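Long-range contacts in putative Zn-dependent Alcohol Dehydrogenase (Rhodobacter sphaeroides, PDB 3IV6), which binds S-adenosylmethionine in a Rossmann-like fold and, despite its alcohol dehydrogenase name, probably acts as an S-adenosylmethionine-dependent methyltransferase: residues A50-S55 / T71-S76; I17-W22 / C80-E85; F113-R118 / T143-V148; L97-E102 / R129-G134. All blocks are in the same frame, centred on the assembly; numbering follows the deposited sequence.

Contact 1. Residues A50-S55 / T71-S76; sequences AVIGAS and TVFDFS. With SAM (S-adenosylmethionine), chain E.
Strands 50-52 and 71-74 run parallel, joined by three backbone hydrogen bonds. Val-51 N donates to Thr-71 O, Phe-73 N to Val-51 O, and Gly-53 N to Phe-73 O. At the C-terminal end of strand 71-74 the polar work passes to Asp-74. Its CG is anti to the backbone N (chi1 -158°), and Asp-74 OD2 takes Ala-54 N on its anti lone pair at 2.6 Å. SAM O2' donates to Asp-74 OD1 at 2.6 Å. SAM O3' donates to Asp-74 OD2 at 2.7 Å. Such an acid at the strand end, binding both ribose hydroxyls, is characteristic of Rossmann-fold SAM-binding proteins. OD1 also accepts from Ser-76 N, closing an Asx turn. An alanine at Asp-74 would lack the carboxylate and would probably weaken the ribose hold and loosen the loop at Ala-54. Ser-55 OG accepts from SAM N at 2.7 Å. Ile-52 CD1 meets the edge of the Phe-73 ring, 3.5 Å from Phe-73 CD2. Phe-75 lays one ring face against the adenine. The two strands, with helix 57-65 between them, form the sheet's first beta-alpha-beta unit. Strand 113-117 bonds to strand 50-52, strand 93-96 adjoins Thr-71, and helix 77-86 packs on Ala-54 and Val-72.

Contact 2. Residues I17-W22 / C80-E85; sequences IGNQFW and CDDLAE. With SAM (S-adenosylmethionine), chain E.
Asp-82 projects from helix 80-85 toward the turn at Gly-18 and Asn-19, its CG anti to the carbonyl carbon (chi1 -76°). That places Asp-82 OD2 2.8 Å from Asn-19 N, which donates to its anti lone pair in a nearly straight hydrogen bond. Arg-78 forms a salt bridge to the same oxygen, so two donors grip it. Asn-19 takes the crowded first torsion, with CG between the backbone N and the carbonyl carbon (chi1 63°). Its amide is thereby stacked on the carboxylate, the two planes 27° apart, with Asn-19 CG 3.5 Å from Asp-82 OD2. Gly-18 has positive phi, and its CA lies 3.3 Å from Asp-82 OD2; a CB here would clash with that oxygen. Glu-85 has CG anti to the backbone N and an extended chain, which carries OE1 to a water shared with the turn. The water accepts from Asn-19 ND2 and donates to Glu-85 OE1 and Asp-82 O. Trp-22 also has CG in the crowded position. One face of its indole lies under Asn-19 CA, while Trp-22 CH2 touches Leu-83 CA at 4.0 Å. Phe-21, with CG anti to the backbone N, turns to the ligand, Phe-21 CZ 3.4 Å from SAM N. The contact fastens the weakly bonded N-terminal helix at 20-22 to helix 77-86. That helix in turn packs Cys-80, Leu-83 and Ala-84 on Ile-94 of edge strand 93-96.

Contact 3. Residues F113-R118 / T143-V148; sequences FVLNDR and TVRASV. With SAM (S-adenosylmethionine), chain E.
Asp-117 OD1 is the polar centre, gripped by two side chains. Ser-147 OG donates to the anti lone pair of Asp-117 OD1 at 2.6 Å. Arg-118 NE forms a salt bridge to Asp-117 OD1 at 3.3 Å, coming from above the carboxylate plane. Asp-117 reaches both with CG anti to the backbone N (chi1 -178°), and Arg-118 bends at chi3 so that NE turns back to its neighbour. Arg-118 NH1 is held by Ala-28 O. An alanine at Asp-117 would lack both oxygens and would probably leave the Ser-147 hydroxyl and the Arg-118 guanidinium less well fixed. Arg-118 N donates to Ser-147 O at 3.0 Å and weakly to Ser-147 OG. Asp-117 and Arg-118 line the S-adenosylmethionine pocket at the C-terminal end of strand 113-117, with Arg-118 O 3.4 Å from SAM CG.

Four further backbone hydrogen bonds join these parallel strands: Val-114 N to Thr-143 O, Arg-145 N to Val-114 O, Asn-116 N to Arg-145 O, and Ser-147 N to Asn-116 O. A water donates to Ser-147 O and accepts weakly from Asn-116 ND2. Asn-116 ND2 also rests 3.5 Å from Ala-146 CB.

On the face shared by Phe-113, Leu-115 and Asp-117, Leu-115 lies alongside the extended Arg-145, with Leu-115 CD2 4.0 Å from Arg-145 CB. Phe-113 CE1 sits over one face of the Arg-145 guanidinium, whose NH2 bonds to Phe-39 O and Glu-41 O.

The strands belong to one beta-alpha-beta unit. Its helix 125-139 packs on Val-114, Asn-116 and Val-144. Strand 48-52 flanks strand 113-117, and antiparallel strand 251-258 lies beyond 143-149.

Contact 4. Residues L97-E102 / R129-G134; sequences LDITAE and RRACLG. With SAM (S-adenosylmethionine), chain E.
Asp-98 holds CG anti to the backbone N (chi1 174°), which, with chi2 near -12°, brings OD1 to Thr-100 and to the adenine. Thr-100 has OG1 in the crowded position between N and the carbonyl carbon, pointing at the same oxygen. The result is an Asx turn within a type I beta turn from Asp-98 to Ala-101, in the loop after strand 93-96 of the Rossmann-like sheet. Asp-98 OD1 accepts from Thr-100 N at 2.7 Å and from Thr-100 OG1 at 2.8 Å, both from above the carboxylate plane. Asp-98 OD1 also accepts from SAM N6 at 3.1 Å. Ile-99 N donates to SAM N1 at 3.1 Å, so the turn reads the Watson-Crick edge of the adenine. Asp-98 OD2 is held by Asn-8.

Helix 129-134 backs this turn. Ile-99 CG2 packs on Ala-131 CB at 4.0 Å, and Ile-99 O faces Ala-131 CA. A CB on Gly-134 would clash with Ile-99 O. Phe-123 touches Ile-99, Thr-100 and Ala-131. Arg-130 bends at chi3, and its NH2 forms a salt bridge with Glu-126. Arg-130 NH1 hydrogen-bonds to Thr-100 O at 2.5 Å, approaching from above the carbonyl plane (45° out of it).

From the N terminus, residues 17-22 open contact 2. Contact 1 then opens at 50-55 and closes at 71-76, nested inside the loop that contact 2 closes at 80-85. Contacts 4 and 3 come after both and cross each other: 97-102 opens contact 4, 113-118 opens contact 3, helix segment 129-134 closes contact 4, and 143-148 closes contact 3. Strands 48-52 and 113-117 join contacts 1 and 3 in one sheet, with Ala-50 probably hydrogen-bonded to Phe-113 and Leu-115. Leu-97 N probably hydrogen-bonds to Asp-74 O, joining contact 4 to contact 1. Trp-22 packs on Ser-55, bringing contact 2 to the site. All four contacts touch SAM.

Contact 1. Residues A50-S55 / T71-S76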
# COMPACT_ATOMS: atom_id res chain seq x y z
N ALA A 50 5.43 13.12 -0.83
CA ALA A 50 4.17 12.54 -1.32
C ALA A 50 3.90 11.28 -0.53
O ALA A 50 4.74 10.38 -0.51
CB ALA A 50 4.30 12.19 -2.76
N VAL A 51 2.74 11.21 0.11
CA VAL A 51 2.25 9.96 0.67
C VAL A 51 1.21 9.32 -0.25
O VAL A 51 0.17 9.90 -0.53
CB VAL A 51 1.62 10.17 2.06
CG1 VAL A 51 1.24 8.83 2.67
CG2 VAL A 51 2.58 10.92 2.96
N ILE A 52 1.52 8.11 -0.73
CA ILE A 52 0.53 7.28 -1.40
C ILE A 52 -0.27 6.46 -0.39
O ILE A 52 0.29 5.66 0.36
CB ILE A 52 1.19 6.33 -2.42
CG1 ILE A 52 2.31 7.05 -3.17
CG2 ILE A 52 0.15 5.79 -3.39
CD1 ILE A 52 1.86 8.33 -3.84
N GLY A 53 -1.58 6.65 -0.39
CA GLY A 53 -2.45 6.00 0.58
C GLY A 53 -3.01 6.97 1.60
O GLY A 53 -2.39 7.23 2.63
N ALA A 54 -4.18 7.52 1.30
CA ALA A 54 -4.82 8.50 2.18
C ALA A 54 -5.26 7.86 3.49
O ALA A 54 -5.76 8.53 4.38
CB ALA A 54 -6.00 9.15 1.48
N SER A 55 -5.07 6.55 3.59
CA SER A 55 -5.48 5.80 4.78
C SER A 55 -4.48 5.99 5.92
O SER A 55 -4.82 5.82 7.09
CB SER A 55 -5.64 4.32 4.45
OG SER A 55 -4.38 3.70 4.25
N THR A 71 1.72 16.21 -0.05
CA THR A 71 0.66 15.92 -0.99
C THR A 71 0.28 14.46 -0.76
O THR A 71 1.16 13.61 -0.67
CB THR A 71 1.14 16.10 -2.48
OG1 THR A 71 1.40 17.48 -2.75
CG2 THR A 71 0.10 15.62 -3.44
N VAL A 72 -1.01 14.15 -0.65
CA VAL A 72 -1.45 12.77 -0.54
C VAL A 72 -2.13 12.32 -1.83
O VAL A 72 -2.93 13.06 -2.39
CB VAL A 72 -2.48 12.59 0.59
CG1 VAL A 72 -2.98 11.13 0.65
CG2 VAL A 72 -1.92 13.09 1.92
N PHE A 73 -1.80 11.11 -2.28
CA PHE A 73 -2.42 10.49 -3.44
C PHE A 73 -3.19 9.26 -3.02
O PHE A 73 -2.72 8.47 -2.21
CB PHE A 73 -1.37 10.11 -4.46
CG PHE A 73 -0.65 11.30 -5.04
CD1 PHE A 73 -1.34 12.28 -5.74
CD2 PHE A 73 0.74 11.45 -4.88
CE1 PHE A 73 -0.70 13.36 -6.28
CE2 PHE A 73 1.42 12.56 -5.41
CZ PHE A 73 0.69 13.51 -6.12
N ASP A 74 -4.37 9.09 -3.59
CA ASP A 74 -5.18 7.91 -3.31
C ASP A 74 -6.16 7.68 -4.46
O ASP A 74 -6.65 8.65 -5.08
CB ASP A 74 -5.95 8.07 -1.99
CG ASP A 74 -6.36 6.74 -1.39
OD1 ASP A 74 -7.26 6.08 -1.96
OD2 ASP A 74 -5.76 6.36 -0.35
N PHE A 75 -6.46 6.41 -4.75
CA PHE A 75 -7.35 6.12 -5.87
C PHE A 75 -8.84 6.00 -5.50
O PHE A 75 -9.65 5.60 -6.32
CB PHE A 75 -6.85 4.93 -6.69
CG PHE A 75 -7.08 3.62 -6.04
CD1 PHE A 75 -7.43 3.54 -4.69
CD2 PHE A 75 -6.93 2.45 -6.76
CE1 PHE A 75 -7.65 2.32 -4.07
CE2 PHE A 75 -7.13 1.23 -6.14
CZ PHE A 75 -7.50 1.17 -4.78
N SER A 76 -9.16 6.39 -4.28
CA SER A 76 -10.52 6.29 -3.75
C SER A 76 -11.10 7.64 -3.28
O SER A 76 -10.45 8.38 -2.54
CB SER A 76 -10.57 5.28 -2.60
OG SER A 76 -11.53 5.65 -1.63
N SAM E . -3.68 1.13 4.60
CA SAM E . -2.49 0.58 5.23
C SAM E . -1.74 1.64 6.01
O SAM E . -2.10 2.83 6.07
OXT SAM E . -0.76 1.26 6.60
CB SAM E . -1.61 -0.13 4.21
CG SAM E . -2.24 -0.37 2.84
SD SAM E . -2.24 1.02 1.67
CE SAM E . -1.58 2.40 2.65
C5' SAM E . -4.01 1.35 1.39
C4' SAM E . -4.43 2.75 0.96
O4' SAM E . -3.90 3.03 -0.33
C3' SAM E . -5.93 2.90 0.80
O3' SAM E . -6.25 4.21 1.22
C2' SAM E . -6.18 2.83 -0.69
O2' SAM E . -7.25 3.66 -1.09
C1' SAM E . -4.88 3.33 -1.28
N9 SAM E . -4.56 2.65 -2.54
C8 SAM E . -4.60 1.30 -2.76
N7 SAM E . -4.26 1.06 -4.06
C5 SAM E . -4.00 2.24 -4.69
C6 SAM E . -3.61 2.56 -6.00
N6 SAM E . -3.42 1.64 -6.94
N1 SAM E . -3.44 3.88 -6.32
C2 SAM E . -3.67 4.86 -5.36
N3 SAM E . -4.04 4.56 -4.07
C4 SAM E . -4.20 3.26 -3.73

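Contact 2. Residues I17-W22 / C80-E85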
# COMPACT_ATOMS: atom_id res chain seq x y z
N ILE A 17 -14.60 1.38 3.18
CA ILE A 17 -13.89 1.47 4.45
C ILE A 17 -13.79 2.90 4.98
O ILE A 17 -14.25 3.19 6.08
CB ILE A 17 -12.47 0.87 4.36
CG1 ILE A 17 -12.53 -0.65 4.08
CG2 ILE A 17 -11.69 1.13 5.61
CD1 ILE A 17 -13.49 -1.41 4.95
N GLY A 18 -13.22 3.79 4.19
CA GLY A 18 -13.05 5.16 4.66
C GLY A 18 -12.34 5.21 6.00
O GLY A 18 -11.60 4.32 6.38
N ASN A 19 -12.57 6.29 6.72
CA ASN A 19 -11.95 6.48 8.01
C ASN A 19 -12.01 5.29 8.99
O ASN A 19 -11.31 5.28 9.99
CB ASN A 19 -12.44 7.78 8.67
CG ASN A 19 -13.94 7.80 8.97
OD1 ASN A 19 -14.62 6.76 8.99
ND2 ASN A 19 -14.47 9.00 9.23
N GLN A 20 -12.82 4.29 8.73
CA GLN A 20 -12.86 3.13 9.62
C GLN A 20 -11.48 2.49 9.74
O GLN A 20 -11.13 1.92 10.77
CB GLN A 20 -13.86 2.09 9.13
CG GLN A 20 -15.29 2.50 9.22
CD GLN A 20 -16.21 1.44 8.70
OE1 GLN A 20 -16.52 0.48 9.40
NE2 GLN A 20 -16.63 1.59 7.46
N PHE A 21 -10.70 2.59 8.67
CA PHE A 21 -9.40 1.96 8.68
C PHE A 21 -8.48 2.41 9.82
O PHE A 21 -7.77 1.61 10.42
CB PHE A 21 -8.68 2.13 7.35
CG PHE A 21 -7.45 1.29 7.28
CD1 PHE A 21 -7.53 -0.03 6.88
CD2 PHE A 21 -6.22 1.80 7.70
CE1 PHE A 21 -6.41 -0.83 6.83
CE2 PHE A 21 -5.08 1.00 7.68
CZ PHE A 21 -5.17 -0.31 7.24
N TRP A 22 -8.49 3.70 10.12
CA TRP A 22 -7.64 4.17 11.20
C TRP A 22 -8.37 4.49 12.51
O TRP A 22 -7.76 4.97 13.47
CB TRP A 22 -6.90 5.41 10.73
CG TRP A 22 -7.79 6.67 10.55
CD1 TRP A 22 -8.36 7.44 11.54
CD2 TRP A 22 -8.13 7.30 9.33
NE1 TRP A 22 -9.03 8.51 11.00
CE2 TRP A 22 -8.90 8.44 9.63
CE3 TRP A 22 -7.85 7.02 8.00
CZ2 TRP A 22 -9.39 9.28 8.66
CZ3 TRP A 22 -8.33 7.86 7.04
CH2 TRP A 22 -9.10 8.97 7.37
N CYS A 80 -9.91 9.97 0.26
CA CYS A 80 -9.59 11.40 0.18
C CYS A 80 -10.51 12.28 1.01
O CYS A 80 -10.06 13.23 1.65
CB CYS A 80 -9.56 11.92 -1.27
SG CYS A 80 -8.43 11.03 -2.38
N ASP A 81 -11.80 11.97 1.00
CA ASP A 81 -12.78 12.88 1.59
C ASP A 81 -12.72 12.82 3.10
O ASP A 81 -12.69 13.87 3.76
CB ASP A 81 -14.19 12.60 1.05
CG ASP A 81 -14.41 13.16 -0.37
OD1 ASP A 81 -13.56 13.93 -0.86
OD2 ASP A 81 -15.45 12.83 -1.00
N ASP A 82 -12.66 11.60 3.63
CA ASP A 82 -12.58 11.36 5.08
C ASP A 82 -11.27 11.88 5.66
O ASP A 82 -11.21 12.34 6.82
CB ASP A 82 -12.70 9.86 5.38
CG ASP A 82 -14.14 9.35 5.28
OD1 ASP A 82 -15.04 10.17 4.98
OD2 ASP A 82 -14.36 8.12 5.50
N LEU A 83 -10.22 11.82 4.85
CA LEU A 83 -8.90 12.30 5.25
C LEU A 83 -8.93 13.83 5.30
O LEU A 83 -8.51 14.43 6.29
CB LEU A 83 -7.80 11.79 4.31
CG LEU A 83 -6.46 12.42 4.72
CD1 LEU A 83 -5.99 11.97 6.10
CD2 LEU A 83 -5.38 12.27 3.68
N ALA A 84 -9.45 14.46 4.25
CA ALA A 84 -9.61 15.91 4.20
C ALA A 84 -10.50 16.41 5.32
O ALA A 84 -10.36 17.54 5.78
CB ALA A 84 -10.18 16.34 2.88
N GLU A 85 -11.42 15.58 5.76
CA GLU A 85 -12.23 15.95 6.92
C GLU A 85 -11.42 15.97 8.24
O GLU A 85 -11.44 16.95 8.98
CB GLU A 85 -13.45 15.04 7.01
CG GLU A 85 -14.26 15.17 8.28
CD GLU A 85 -15.38 14.15 8.33
OE1 GLU A 85 -15.18 13.07 8.96
OE2 GLU A 85 -16.45 14.43 7.73
N SAM E . -3.68 1.13 4.60
CA SAM E . -2.49 0.58 5.23
C SAM E . -1.74 1.64 6.01
O SAM E . -2.10 2.83 6.07
OXT SAM E . -0.76 1.26 6.60
CB SAM E . -1.61 -0.13 4.21
CG SAM E . -2.24 -0.37 2.84
SD SAM E . -2.24 1.02 1.67
CE SAM E . -1.58 2.40 2.65
C5' SAM E . -4.01 1.35 1.39
C4' SAM E . -4.43 2.75 0.96
O4' SAM E . -3.90 3.03 -0.33
C3' SAM E . -5.93 2.90 0.80
O3' SAM E . -6.25 4.21 1.22
C2' SAM E . -6.18 2.83 -0.69
O2' SAM E . -7.25 3.66 -1.09
C1' SAM E . -4.88 3.33 -1.28
N9 SAM E . -4.56 2.65 -2.54
C8 SAM E . -4.60 1.30 -2.76
N7 SAM E . -4.26 1.06 -4.06
C5 SAM E . -4.00 2.24 -4.69
C6 SAM E . -3.61 2.56 -6.00
N6 SAM E . -3.42 1.64 -6.94
N1 SAM E . -3.44 3.88 -6.32
C2 SAM E . -3.67 4.86 -5.36
N3 SAM E . -4.04 4.56 -4.07
C4 SAM E . -4.20 3.26 -3.73
O HOH W 1 -12.78 11.60 9.04

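Contact 3. Residues F113-R118 / T143-V148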
# COMPACT_ATOMS: atom_id res chain seq x y z
N PHE A 113 10.57 13.15 -1.50
CA PHE A 113 10.27 11.85 -0.91
C PHE A 113 8.90 11.31 -1.29
O PHE A 113 7.91 12.05 -1.32
CB PHE A 113 10.37 11.90 0.60
CG PHE A 113 11.74 12.22 1.10
CD1 PHE A 113 12.67 11.21 1.29
CD2 PHE A 113 12.11 13.53 1.38
CE1 PHE A 113 13.94 11.51 1.75
CE2 PHE A 113 13.36 13.83 1.84
CZ PHE A 113 14.28 12.83 2.03
N VAL A 114 8.85 10.02 -1.59
CA VAL A 114 7.56 9.34 -1.72
C VAL A 114 7.53 8.25 -0.67
O VAL A 114 8.39 7.37 -0.63
CB VAL A 114 7.37 8.73 -3.13
CG1 VAL A 114 6.33 7.58 -3.10
CG2 VAL A 114 6.96 9.80 -4.13
N LEU A 115 6.55 8.35 0.21
CA LEU A 115 6.34 7.34 1.26
C LEU A 115 5.06 6.49 1.04
O LEU A 115 4.03 7.00 0.57
CB LEU A 115 6.29 8.02 2.64
CG LEU A 115 7.18 9.23 2.83
CD1 LEU A 115 6.87 9.89 4.15
CD2 LEU A 115 8.66 8.90 2.71
N ASN A 116 5.14 5.20 1.34
CA ASN A 116 3.93 4.41 1.55
C ASN A 116 4.15 3.20 2.45
O ASN A 116 5.24 2.60 2.43
CB ASN A 116 3.27 4.01 0.23
CG ASN A 116 4.25 3.35 -0.75
OD1 ASN A 116 4.82 4.02 -1.61
ND2 ASN A 116 4.39 2.04 -0.65
N ASP A 117 3.13 2.88 3.25
CA ASP A 117 3.21 1.76 4.18
C ASP A 117 2.36 0.58 3.76
O ASP A 117 1.14 0.61 3.90
CB ASP A 117 2.77 2.19 5.58
CG ASP A 117 2.89 1.05 6.61
OD1 ASP A 117 3.85 0.24 6.54
OD2 ASP A 117 2.03 0.97 7.51
N ARG A 118 3.01 -0.47 3.26
CA ARG A 118 2.34 -1.74 2.95
C ARG A 118 1.31 -1.62 1.82
O ARG A 118 0.33 -2.38 1.73
CB ARG A 118 1.76 -2.35 4.21
CG ARG A 118 2.81 -3.04 5.06
CD ARG A 118 2.28 -3.48 6.44
NE ARG A 118 2.18 -2.41 7.43
CZ ARG A 118 1.64 -2.59 8.65
NH1 ARG A 118 1.17 -3.78 8.97
NH2 ARG A 118 1.56 -1.60 9.55
N THR A 143 13.99 10.22 -3.05
CA THR A 143 14.00 8.92 -2.40
C THR A 143 12.58 8.35 -2.25
O THR A 143 11.64 9.09 -1.98
CB THR A 143 14.69 9.03 -1.02
OG1 THR A 143 15.97 9.67 -1.20
CG2 THR A 143 14.84 7.66 -0.35
N VAL A 144 12.43 7.06 -2.49
CA VAL A 144 11.16 6.38 -2.24
C VAL A 144 11.38 5.51 -1.03
O VAL A 144 12.36 4.77 -0.96
CB VAL A 144 10.75 5.49 -3.43
CG1 VAL A 144 9.44 4.60 -3.15
CG2 VAL A 144 10.60 6.35 -4.66
N ARG A 145 10.46 5.62 -0.07
CA ARG A 145 10.47 4.71 1.08
C ARG A 145 9.17 3.94 1.09
O ARG A 145 8.06 4.49 1.22
CB ARG A 145 10.68 5.50 2.37
CG ARG A 145 12.04 6.23 2.42
CD ARG A 145 12.16 7.04 3.66
NE ARG A 145 13.50 7.60 3.78
CZ ARG A 145 13.89 8.47 4.72
NH1 ARG A 145 15.16 8.90 4.71
NH2 ARG A 145 13.05 8.90 5.65
N ALA A 146 9.30 2.64 0.88
CA ALA A 146 8.11 1.77 0.76
C ALA A 146 8.23 0.51 1.62
O ALA A 146 9.13 -0.29 1.43
CB ALA A 146 7.87 1.39 -0.71
N SER A 147 7.35 0.35 2.60
CA SER A 147 7.44 -0.84 3.44
C SER A 147 6.57 -1.94 2.85
O SER A 147 5.56 -1.66 2.24
CB SER A 147 6.93 -0.51 4.79
OG SER A 147 5.55 -0.23 4.66
N VAL A 148 6.97 -3.19 3.02
CA VAL A 148 6.21 -4.30 2.52
C VAL A 148 6.08 -5.37 3.59
O VAL A 148 7.06 -5.74 4.19
CB VAL A 148 6.90 -4.93 1.33
CG1 VAL A 148 5.94 -5.98 0.69
CG2 VAL A 148 7.28 -3.85 0.33
N SAM E . -3.68 1.13 4.60
CA SAM E . -2.49 0.58 5.23
C SAM E . -1.74 1.64 6.01
O SAM E . -2.10 2.83 6.07
OXT SAM E . -0.76 1.26 6.60
CB SAM E . -1.61 -0.13 4.21
CG SAM E . -2.24 -0.37 2.84
SD SAM E . -2.24 1.02 1.67
CE SAM E . -1.58 2.40 2.65
C5' SAM E . -4.01 1.35 1.39
C4' SAM E . -4.43 2.75 0.96
O4' SAM E . -3.90 3.03 -0.33
C3' SAM E . -5.93 2.90 0.80
O3' SAM E . -6.25 4.21 1.22
C2' SAM E . -6.18 2.83 -0.69
O2' SAM E . -7.25 3.66 -1.09
C1' SAM E . -4.88 3.33 -1.28
N9 SAM E . -4.56 2.65 -2.54
C8 SAM E . -4.60 1.30 -2.76
N7 SAM E . -4.26 1.06 -4.06
C5 SAM E . -4.00 2.24 -4.69
C6 SAM E . -3.61 2.56 -6.00
N6 SAM E . -3.42 1.64 -6.94
N1 SAM E . -3.44 3.88 -6.32
C2 SAM E . -3.67 4.86 -5.36
N3 SAM E . -4.04 4.56 -4.07
C4 SAM E . -4.20 3.26 -3.73
O HOH W 2 4.27 -0.26 0.38

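Contact 4. Residues L97-E102 / R129-G134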
# COMPACT_ATOMS: atom_id res chain seq x y z
N LEU A 97 -5.56 9.93 -7.33
CA LEU A 97 -4.60 9.40 -8.31
C LEU A 97 -4.37 7.90 -8.14
O LEU A 97 -4.44 7.37 -7.04
CB LEU A 97 -3.28 10.17 -8.23
CG LEU A 97 -2.08 9.75 -9.10
CD1 LEU A 97 -1.16 10.91 -9.41
CD2 LEU A 97 -1.24 8.61 -8.47
N ASP A 98 -4.10 7.21 -9.24
CA ASP A 98 -3.87 5.78 -9.16
C ASP A 98 -2.40 5.46 -9.45
O ASP A 98 -1.98 5.44 -10.60
CB ASP A 98 -4.78 5.05 -10.12
CG ASP A 98 -4.48 3.56 -10.19
OD1 ASP A 98 -3.43 3.10 -9.69
OD2 ASP A 98 -5.31 2.82 -10.79
N ILE A 99 -1.63 5.17 -8.41
CA ILE A 99 -0.21 4.95 -8.59
C ILE A 99 0.19 3.88 -9.60
O ILE A 99 1.34 3.84 -10.01
CB ILE A 99 0.51 4.71 -7.25
CG1 ILE A 99 2.01 5.00 -7.39
CG2 ILE A 99 0.23 3.32 -6.74
CD1 ILE A 99 2.37 6.46 -7.20
N THR A 100 -0.72 3.01 -10.02
CA THR A 100 -0.39 2.02 -11.07
C THR A 100 -0.70 2.54 -12.48
O THR A 100 -0.45 1.87 -13.49
CB THR A 100 -1.15 0.71 -10.89
OG1 THR A 100 -2.52 0.94 -11.20
CG2 THR A 100 -1.01 0.17 -9.46
N ALA A 101 -1.29 3.72 -12.53
CA ALA A 101 -1.54 4.41 -13.78
C ALA A 101 -0.34 5.31 -14.07
O ALA A 101 0.46 5.63 -13.17
CB ALA A 101 -2.80 5.24 -13.67
N GLU A 102 -0.21 5.72 -15.33
CA GLU A 102 0.92 6.52 -15.69
C GLU A 102 0.80 7.89 -15.04
O GLU A 102 -0.26 8.50 -15.03
CB GLU A 102 1.11 6.62 -17.21
CG GLU A 102 2.50 7.09 -17.57
CD GLU A 102 2.73 7.17 -19.06
OE1 GLU A 102 1.81 6.83 -19.83
OE2 GLU A 102 3.85 7.57 -19.45
N ARG A 129 4.91 -3.68 -10.05
CA ARG A 129 5.94 -3.14 -10.95
C ARG A 129 5.54 -1.75 -11.45
O ARG A 129 6.25 -0.79 -11.24
CB ARG A 129 6.23 -4.07 -12.14
CG ARG A 129 6.85 -5.37 -11.76
CD ARG A 129 6.78 -6.31 -12.90
NE ARG A 129 7.23 -7.66 -12.54
CZ ARG A 129 6.87 -8.75 -13.21
NH1 ARG A 129 6.05 -8.64 -14.26
NH2 ARG A 129 7.30 -9.95 -12.82
N ARG A 130 4.37 -1.63 -12.07
CA ARG A 130 3.86 -0.33 -12.48
C ARG A 130 3.87 0.72 -11.34
O ARG A 130 4.24 1.88 -11.54
CB ARG A 130 2.46 -0.47 -13.09
CG ARG A 130 2.48 -0.96 -14.53
CD ARG A 130 1.11 -0.85 -15.17
NE ARG A 130 0.21 -1.90 -14.70
CZ ARG A 130 -0.95 -1.69 -14.08
NH1 ARG A 130 -1.40 -0.46 -13.85
NH2 ARG A 130 -1.66 -2.74 -13.70
N ALA A 131 3.46 0.31 -10.15
CA ALA A 131 3.47 1.22 -9.00
C ALA A 131 4.86 1.77 -8.72
O ALA A 131 5.03 2.98 -8.62
CB ALA A 131 2.91 0.53 -7.77
N CYS A 132 5.86 0.90 -8.60
CA CYS A 132 7.22 1.34 -8.26
C CYS A 132 7.74 2.34 -9.26
O CYS A 132 8.24 3.38 -8.86
CB CYS A 132 8.18 0.14 -8.09
SG CYS A 132 7.67 -0.85 -6.63
N LEU A 133 7.59 2.06 -10.55
CA LEU A 133 7.80 3.05 -11.62
C LEU A 133 7.09 4.40 -11.34
O LEU A 133 7.70 5.46 -11.44
CB LEU A 133 7.35 2.47 -12.97
CG LEU A 133 7.89 3.10 -14.26
CD1 LEU A 133 9.39 3.38 -14.18
CD2 LEU A 133 7.60 2.20 -15.43
N GLY A 134 5.82 4.37 -10.96
CA GLY A 134 5.13 5.57 -10.59
C GLY A 134 5.78 6.32 -9.43
O GLY A 134 5.83 7.54 -9.42
N SAM E . -3.68 1.13 4.60
CA SAM E . -2.49 0.58 5.23
C SAM E . -1.74 1.64 6.01
O SAM E . -2.10 2.83 6.07
OXT SAM E . -0.76 1.26 6.60
CB SAM E . -1.61 -0.13 4.21
CG SAM E . -2.24 -0.37 2.84
SD SAM E . -2.24 1.02 1.67
CE SAM E . -1.58 2.40 2.65
C5' SAM E . -4.01 1.35 1.39
C4' SAM E . -4.43 2.75 0.96
O4' SAM E . -3.90 3.03 -0.33
C3' SAM E . -5.93 2.90 0.80
O3' SAM E . -6.25 4.21 1.22
C2' SAM E . -6.18 2.83 -0.69
O2' SAM E . -7.25 3.66 -1.09
C1' SAM E . -4.88 3.33 -1.28
N9 SAM E . -4.56 2.65 -2.54
C8 SAM E . -4.60 1.30 -2.76
N7 SAM E . -4.26 1.06 -4.06
C5 SAM E . -4.00 2.24 -4.69
C6 SAM E . -3.61 2.56 -6.00
N6 SAM E . -3.42 1.64 -6.94
N1 SAM E . -3.44 3.88 -6.32
C2 SAM E . -3.67 4.86 -5.36
N3 SAM E . -4.04 4.56 -4.07
C4 SAM E . -4.20 3.26 -3.73